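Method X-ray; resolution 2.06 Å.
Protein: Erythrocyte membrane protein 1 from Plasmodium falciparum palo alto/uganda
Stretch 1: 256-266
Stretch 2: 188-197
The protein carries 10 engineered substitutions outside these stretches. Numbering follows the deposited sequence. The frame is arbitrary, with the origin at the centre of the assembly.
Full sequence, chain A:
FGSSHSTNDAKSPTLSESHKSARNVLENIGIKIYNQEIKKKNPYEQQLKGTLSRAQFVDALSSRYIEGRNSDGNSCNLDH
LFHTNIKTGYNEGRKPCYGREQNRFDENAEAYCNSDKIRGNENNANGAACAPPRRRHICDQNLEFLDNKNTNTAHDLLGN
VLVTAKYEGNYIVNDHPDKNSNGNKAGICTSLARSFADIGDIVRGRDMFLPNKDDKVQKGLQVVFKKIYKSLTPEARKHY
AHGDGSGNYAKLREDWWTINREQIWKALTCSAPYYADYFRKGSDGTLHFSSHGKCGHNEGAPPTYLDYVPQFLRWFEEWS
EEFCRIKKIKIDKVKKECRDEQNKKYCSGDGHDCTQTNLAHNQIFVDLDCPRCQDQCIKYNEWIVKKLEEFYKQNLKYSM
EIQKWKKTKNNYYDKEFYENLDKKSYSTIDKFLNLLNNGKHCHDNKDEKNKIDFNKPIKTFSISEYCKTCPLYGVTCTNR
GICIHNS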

ATOM      1  N   TRP A 256       2.276  12.544  20.301  1.00 35.74           N
ATOM      2  CA  TRP A 256       3.323  11.582  20.576  1.00 35.79           C
ATOM      3  C   TRP A 256       3.908  11.095  19.251  1.00 37.86           C
ATOM      4  O   TRP A 256       5.124  11.070  19.108  1.00 36.53           O
ATOM      5  CB  TRP A 256       2.807  10.404  21.416  1.00 35.30           C
ATOM      6  CG  TRP A 256       3.927   9.548  21.942  1.00 36.76           C
ATOM      7  CD1 TRP A 256       4.623   9.737  23.098  1.00 39.91           C
ATOM      8  CD2 TRP A 256       4.562   8.454  21.264  1.00 36.97           C
ATOM      9  NE1 TRP A 256       5.613   8.786  23.217  1.00 40.20           N
ATOM     10  CE2 TRP A 256       5.605   7.991  22.100  1.00 41.33           C
ATOM     11  CE3 TRP A 256       4.345   7.808  20.029  1.00 38.17           C
ATOM     12  CZ2 TRP A 256       6.426   6.911  21.748  1.00 40.13           C
ATOM     13  CZ3 TRP A 256       5.145   6.723  19.692  1.00 40.09           C
ATOM     14  CH2 TRP A 256       6.187   6.299  20.536  1.00 40.73           C
ATOM     15  N   TRP A 257       3.045  10.737  18.268  1.00 33.38           N
ATOM     16  CA  TRP A 257       3.519  10.257  16.975  1.00 30.94           C
ATOM     17  C   TRP A 257       4.386  11.307  16.300  1.00 34.29           C
ATOM     18  O   TRP A 257       5.523  11.034  15.924  1.00 33.24           O
ATOM     19  CB  TRP A 257       2.358   9.834  16.051  1.00 28.38           C
ATOM     20  CG  TRP A 257       2.857   9.396  14.696  1.00 27.83           C
ATOM     21  CD1 TRP A 257       2.893  10.149  13.559  1.00 30.16           C
ATOM     22  CD2 TRP A 257       3.641   8.223  14.424  1.00 27.65           C
ATOM     23  NE1 TRP A 257       3.527   9.456  12.549  1.00 28.40           N
ATOM     24  CE2 TRP A 257       4.057   8.301  13.071  1.00 30.08           C
ATOM     25  CE3 TRP A 257       4.008   7.096  15.186  1.00 28.56           C
ATOM     26  CZ2 TRP A 257       4.746   7.264  12.444  1.00 29.29           C
ATOM     27  CZ3 TRP A 257       4.698   6.066  14.565  1.00 29.76           C
ATOM     28  CH2 TRP A 257       5.078   6.162  13.215  1.00 30.44           C
ATOM     29  N   THR A 258       3.829  12.502  16.138  1.00 31.38           N
ATOM     30  CA  THR A 258       4.487  13.637  15.514  1.00 30.96           C
ATOM     31  C   THR A 258       5.850  13.915  16.120  1.00 33.49           C
ATOM     32  O   THR A 258       6.796  14.161  15.375  1.00 31.36           O
ATOM     33  CB  THR A 258       3.552  14.839  15.556  1.00 38.83           C
ATOM     34  OG1 THR A 258       2.370  14.476  14.837  1.00 40.59           O
ATOM     35  CG2 THR A 258       4.170  16.084  14.922  1.00 41.03           C
ATOM     36  N   ILE A 259       5.946  13.837  17.460  1.00 31.36           N
ATOM     37  CA  ILE A 259       7.172  14.106  18.190  1.00 32.37           C
ATOM     38  C   ILE A 259       8.231  13.030  17.991  1.00 38.61           C
ATOM     39  O   ILE A 259       9.406  13.359  17.816  1.00 39.90           O
ATOM     40  CB  ILE A 259       6.872  14.436  19.681  1.00 35.96           C
ATOM     41  CG1 ILE A 259       6.268  15.861  19.812  1.00 35.48           C
ATOM     42  CG2 ILE A 259       8.133  14.308  20.563  1.00 38.91           C
ATOM     43  CD1 ILE A 259       5.268  16.020  21.013  1.00 40.51           C
ATOM     44  N   ASN A 260       7.820  11.755  17.957  1.00 34.72           N
ATOM     45  CA  ASN A 260       8.768  10.656  17.848  1.00 34.81           C
ATOM     46  C   ASN A 260       8.920  10.052  16.480  1.00 38.12           C
ATOM     47  O   ASN A 260       9.724   9.133  16.333  1.00 39.22           O
ATOM     48  CB  ASN A 260       8.419   9.577  18.884  1.00 39.44           C
ATOM     49  CG  ASN A 260       8.548  10.072  20.303  1.00 50.13           C
ATOM     50  OD1 ASN A 260       9.642  10.146  20.853  1.00 46.93           O
ATOM     51  ND2 ASN A 260       7.456  10.522  20.877  1.00 37.17           N
ATOM     52  N   ARG A 261       8.159  10.525  15.478  1.00 34.26           N
ATOM     53  CA  ARG A 261       8.176   9.932  14.128  1.00 33.87           C
ATOM     54  C   ARG A 261       9.550   9.835  13.482  1.00 35.47           C
ATOM     55  O   ARG A 261       9.810   8.884  12.761  1.00 34.09           O
ATOM     56  CB  ARG A 261       7.142  10.590  13.187  1.00 34.62           C
ATOM     57  CG  ARG A 261       7.479  12.031  12.789  1.00 38.77           C
ATOM     58  CD  ARG A 261       6.351  12.696  12.020  1.00 33.03           C
ATOM     59  NE  ARG A 261       6.185  12.154  10.667  1.00 25.98           N
ATOM     60  CZ  ARG A 261       6.812  12.601   9.589  1.00 33.92           C
ATOM     61  NH1 ARG A 261       7.692  13.593   9.688  1.00 32.51           N
ATOM     62  NH2 ARG A 261       6.563  12.070   8.406  1.00 23.98           N
ATOM     63  N   GLU A 262      10.435  10.807  13.762  1.00 33.53           N
ATOM     64  CA  GLU A 262      11.777  10.846  13.199  1.00 33.00           C
ATOM     65  C   GLU A 262      12.627   9.655  13.627  1.00 34.34           C
ATOM     66  O   GLU A 262      13.213   9.028  12.761  1.00 33.65           O
ATOM     67  CB  GLU A 262      12.456  12.173  13.528  1.00 34.97           C
ATOM     68  CG  GLU A 262      13.826  12.278  12.893  1.00 43.72           C
ATOM     69  CD  GLU A 262      14.591  13.515  13.308  1.00 65.28           C
ATOM     70  OE1 GLU A 262      15.722  13.366  13.823  1.00 74.67           O
ATOM     71  OE2 GLU A 262      14.065  14.633  13.107  1.00 50.84           O
ATOM     72  N   GLN A 263      12.692   9.347  14.938  1.00 33.42           N
ATOM     73  CA  GLN A 263      13.428   8.189  15.501  1.00 35.02           C
ATOM     74  C   GLN A 263      12.787   6.891  15.020  1.00 38.67           C
ATOM     75  O   GLN A 263      13.497   5.943  14.646  1.00 39.94           O
ATOM     76  CB  GLN A 263      13.370   8.173  17.035  1.00 37.44           C
ATOM     77  CG  GLN A 263      13.716   9.462  17.736  1.00 52.09           C
ATOM     78  CD  GLN A 263      13.605   9.284  19.223  1.00 67.26           C
ATOM     79  OE1 GLN A 263      14.389   8.551  19.841  1.00 61.96           O
ATOM     80  NE2 GLN A 263      12.613   9.939  19.825  1.00 57.37           N
ATOM     81  N   ILE A 264      11.439   6.851  14.990  1.00 33.60           N
ATOM     82  CA  ILE A 264      10.704   5.685  14.487  1.00 31.85           C
ATOM     83  C   ILE A 264      11.132   5.379  13.029  1.00 35.37           C
ATOM     84  O   ILE A 264      11.439   4.223  12.711  1.00 36.20           O
ATOM     85  CB  ILE A 264       9.163   5.832  14.696  1.00 34.73           C
ATOM     86  CG1 ILE A 264       8.824   5.749  16.221  1.00 36.10           C
ATOM     87  CG2 ILE A 264       8.374   4.727  13.899  1.00 32.67           C
ATOM     88  CD1 ILE A 264       7.574   6.628  16.752  1.00 37.33           C
ATOM     89  N   TRP A 265      11.224   6.422  12.169  1.00 30.69           N
ATOM     90  CA  TRP A 265      11.659   6.250  10.765  1.00 28.70           C
ATOM     91  C   TRP A 265      13.091   5.711  10.725  1.00 33.54           C
ATOM     92  O   TRP A 265      13.405   4.910   9.844  1.00 32.91           O
ATOM     93  CB  TRP A 265      11.597   7.576   9.991  1.00 26.52           C
ATOM     94  CG  TRP A 265      12.048   7.440   8.545  1.00 26.31           C
ATOM     95  CD1 TRP A 265      13.245   7.825   8.019  1.00 28.78           C
ATOM     96  CD2 TRP A 265      11.337   6.787   7.484  1.00 25.61           C
ATOM     97  NE1 TRP A 265      13.341   7.417   6.712  1.00 28.05           N
ATOM     98  CE2 TRP A 265      12.158   6.833   6.341  1.00 28.76           C
ATOM     99  CE3 TRP A 265      10.063   6.191   7.383  1.00 26.25           C
ATOM    100  CZ2 TRP A 265      11.764   6.281   5.121  1.00 28.33           C
ATOM    101  CZ3 TRP A 265       9.678   5.640   6.175  1.00 26.48           C
ATOM    102  CH2 TRP A 265      10.498   5.723   5.051  1.00 27.30           C
ATOM    103  N   LYS A 266      13.972   6.220  11.644  1.00 31.79           N
ATOM    104  CA  LYS A 266      15.380   5.797  11.759  1.00 31.39           C
ATOM    105  C   LYS A 266      15.420   4.303  12.089  1.00 36.66           C
ATOM    106  O   LYS A 266      16.051   3.555  11.370  1.00 37.83           O
ATOM    107  CB  LYS A 266      16.121   6.649  12.816  1.00 32.65           C
ATOM    108  CG  LYS A 266      17.631   6.476  12.776  1.00 46.36           C
ATOM    109  CD  LYS A 266      18.370   7.449  13.682  1.00 48.86           C
ATOM    110  CE  LYS A 266      19.857   7.153  13.650  1.00 61.10           C
ATOM    111  NZ  LYS A 266      20.620   7.979  14.627  1.00 67.03           N
TER
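Stretch 2 188-197: ICTSLARSFA

Stretch 2 is helical throughout, with i to i+4 bonds such as Phe 196 N to Leu 192 O (2.8 Å), and it runs roughly antiparallel to the helix of stretch 1. The axes cross at 138° and approach to 11.1 Å; the nearest CA atoms are those of Trp 265 and Phe 196, 6.9 Å apart. No hydrogen bond joins the two helices, so the contact rests on side-chain packing.

Phe 196 is its centre. Its CA-to-CB bond points toward stretch 1, and with chi1 at 178° (t) and chi2 at 64° the ring enters a hole formed by Trp 257, Arg 261, Ile 264 and Trp 265. Opposite faces are covered by Trp 257 CZ2, 3.7 Å from Phe 196 CE1, and by Trp 265 CE3, 3.5 Å from Phe 196 CG. The Trp 265 contact is edge-to-face, with planes at 77°. At the rim of the phenyl ring, Phe 196 CE1 lies 3.4 Å from Arg 261 O and 4.0 Å from Ile 264 CG2.

Trp 265 starts sideways, but chi1 of 180° (t) and chi2 of -103° carry its indole along stretch 2: CZ3 lies 3.8 Å from Ala 193 CA, and CH2 4.3 Å from Leu 192 CB.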

ATOM      1  N   ILE A 188      11.622  -0.214  -2.349  1.00 32.39           N
ATOM      2  CA  ILE A 188      11.708  -0.687  -0.962  1.00 32.68           C
ATOM      3  C   ILE A 188      11.385   0.464  -0.012  1.00 35.09           C
ATOM      4  O   ILE A 188      10.650   0.268   0.953  1.00 34.14           O
ATOM      5  CB  ILE A 188      13.118  -1.300  -0.672  1.00 35.53           C
ATOM      6  CG1 ILE A 188      13.376  -2.559  -1.533  1.00 36.47           C
ATOM      7  CG2 ILE A 188      13.317  -1.555   0.831  1.00 34.40           C
ATOM      8  CD1 ILE A 188      14.727  -3.398  -1.181  1.00 41.68           C
ATOM      9  N   CYS A 189      11.973   1.665  -0.273  1.00 31.28           N
ATOM     10  CA  CYS A 189      11.722   2.875   0.510  1.00 31.48           C
ATOM     11  C   CYS A 189      10.197   3.210   0.493  1.00 31.63           C
ATOM     12  O   CYS A 189       9.647   3.554   1.530  1.00 28.40           O
ATOM     13  CB  CYS A 189      12.576   4.035  -0.018  1.00 32.39           C
ATOM     14  SG  CYS A 189      14.364   3.712   0.049  1.00 36.00           S
ATOM     15  N   THR A 190       9.531   3.053  -0.663  1.00 28.74           N
ATOM     16  CA  THR A 190       8.059   3.266  -0.819  1.00 30.02           C
ATOM     17  C   THR A 190       7.293   2.271   0.091  1.00 33.98           C
ATOM     18  O   THR A 190       6.393   2.689   0.819  1.00 32.11           O
ATOM     19  CB  THR A 190       7.642   3.134  -2.314  1.00 34.98           C
ATOM     20  OG1 THR A 190       8.215   4.231  -3.027  1.00 33.06           O
ATOM     21  CG2 THR A 190       6.122   3.172  -2.522  1.00 37.24           C
ATOM     22  N   SER A 191       7.678   0.958   0.075  1.00 32.30           N
ATOM     23  CA  SER A 191       6.988  -0.032   0.914  1.00 32.14           C
ATOM     24  C   SER A 191       7.199   0.241   2.379  1.00 33.05           C
ATOM     25  O   SER A 191       6.254   0.105   3.160  1.00 33.09           O
ATOM     26  CB  SER A 191       7.378  -1.460   0.540  1.00 38.12           C
ATOM     27  OG  SER A 191       6.921  -1.717  -0.775  1.00 45.53           O
ATOM     28  N   LEU A 192       8.426   0.696   2.757  1.00 28.69           N
ATOM     29  CA  LEU A 192       8.729   1.111   4.118  1.00 27.87           C
ATOM     30  C   LEU A 192       7.882   2.317   4.503  1.00 31.53           C
ATOM     31  O   LEU A 192       7.416   2.387   5.637  1.00 33.79           O
ATOM     32  CB  LEU A 192      10.221   1.474   4.271  1.00 28.59           C
ATOM     33  CG  LEU A 192      11.242   0.303   4.275  1.00 33.36           C
ATOM     34  CD1 LEU A 192      12.670   0.845   4.465  1.00 32.96           C
ATOM     35  CD2 LEU A 192      10.930  -0.688   5.362  1.00 33.87           C
ATOM     36  N   ALA A 193       7.696   3.279   3.594  1.00 25.24           N
ATOM     37  CA  ALA A 193       6.858   4.479   3.890  1.00 25.05           C
ATOM     38  C   ALA A 193       5.393   4.039   4.142  1.00 29.03           C
ATOM     39  O   ALA A 193       4.709   4.593   5.004  1.00 28.46           O
ATOM     40  CB  ALA A 193       6.923   5.437   2.731  1.00 25.80           C
ATOM     41  N   ARG A 194       4.949   2.985   3.445  1.00 26.64           N
ATOM     42  CA  ARG A 194       3.595   2.461   3.625  1.00 26.52           C
ATOM     43  C   ARG A 194       3.412   1.812   4.973  1.00 29.04           C
ATOM     44  O   ARG A 194       2.368   2.004   5.579  1.00 28.48           O
ATOM     45  CB  ARG A 194       3.218   1.517   2.496  1.00 26.42           C
ATOM     46  CG  ARG A 194       3.057   2.233   1.186  1.00 27.98           C
ATOM     47  CD  ARG A 194       2.765   1.196   0.162  1.00 31.57           C
ATOM     48  NE  ARG A 194       2.441   1.792  -1.121  1.00 33.09           N
ATOM     49  CZ  ARG A 194       2.826   1.283  -2.276  1.00 40.68           C
ATOM     50  NH1 ARG A 194       3.562   0.179  -2.306  1.00 35.65           N
ATOM     51  NH2 ARG A 194       2.481   1.864  -3.408  1.00 25.07           N
ATOM     52  N   SER A 195       4.434   1.066   5.465  1.00 26.44           N
ATOM     53  CA  SER A 195       4.406   0.438   6.782  1.00 26.19           C
ATOM     54  C   SER A 195       4.536   1.478   7.864  1.00 26.85           C
ATOM     55  O   SER A 195       3.873   1.383   8.882  1.00 27.89           O
ATOM     56  CB  SER A 195       5.507  -0.623   6.905  1.00 29.30           C
ATOM     57  OG  SER A 195       5.062  -1.797   6.253  1.00 34.56           O
ATOM     58  N   PHE A 196       5.425   2.469   7.662  1.00 25.83           N
ATOM     59  CA  PHE A 196       5.634   3.593   8.589  1.00 24.38           C
ATOM     60  C   PHE A 196       4.296   4.279   8.840  1.00 28.09           C
ATOM     61  O   PHE A 196       3.956   4.603   9.996  1.00 29.39           O
ATOM     62  CB  PHE A 196       6.576   4.606   7.938  1.00 25.80           C
ATOM     63  CG  PHE A 196       6.878   5.851   8.731  1.00 26.83           C
ATOM     64  CD1 PHE A 196       7.559   5.777   9.942  1.00 30.07           C
ATOM     65  CD2 PHE A 196       6.617   7.110   8.199  1.00 28.84           C
ATOM     66  CE1 PHE A 196       7.965   6.947  10.613  1.00 31.46           C
ATOM     67  CE2 PHE A 196       6.998   8.279   8.874  1.00 30.48           C
ATOM     68  CZ  PHE A 196       7.637   8.192  10.090  1.00 29.98           C
ATOM     69  N   ALA A 197       3.550   4.511   7.753  1.00 24.23           N
ATOM     70  CA  ALA A 197       2.205   5.140   7.817  1.00 25.79           C
ATOM     71  C   ALA A 197       1.174   4.264   8.582  1.00 29.91           C
ATOM     72  O   ALA A 197       0.441   4.784   9.420  1.00 28.63           O
ATOM     73  CB  ALA A 197       1.711   5.462   6.419  1.00 26.33           C
TER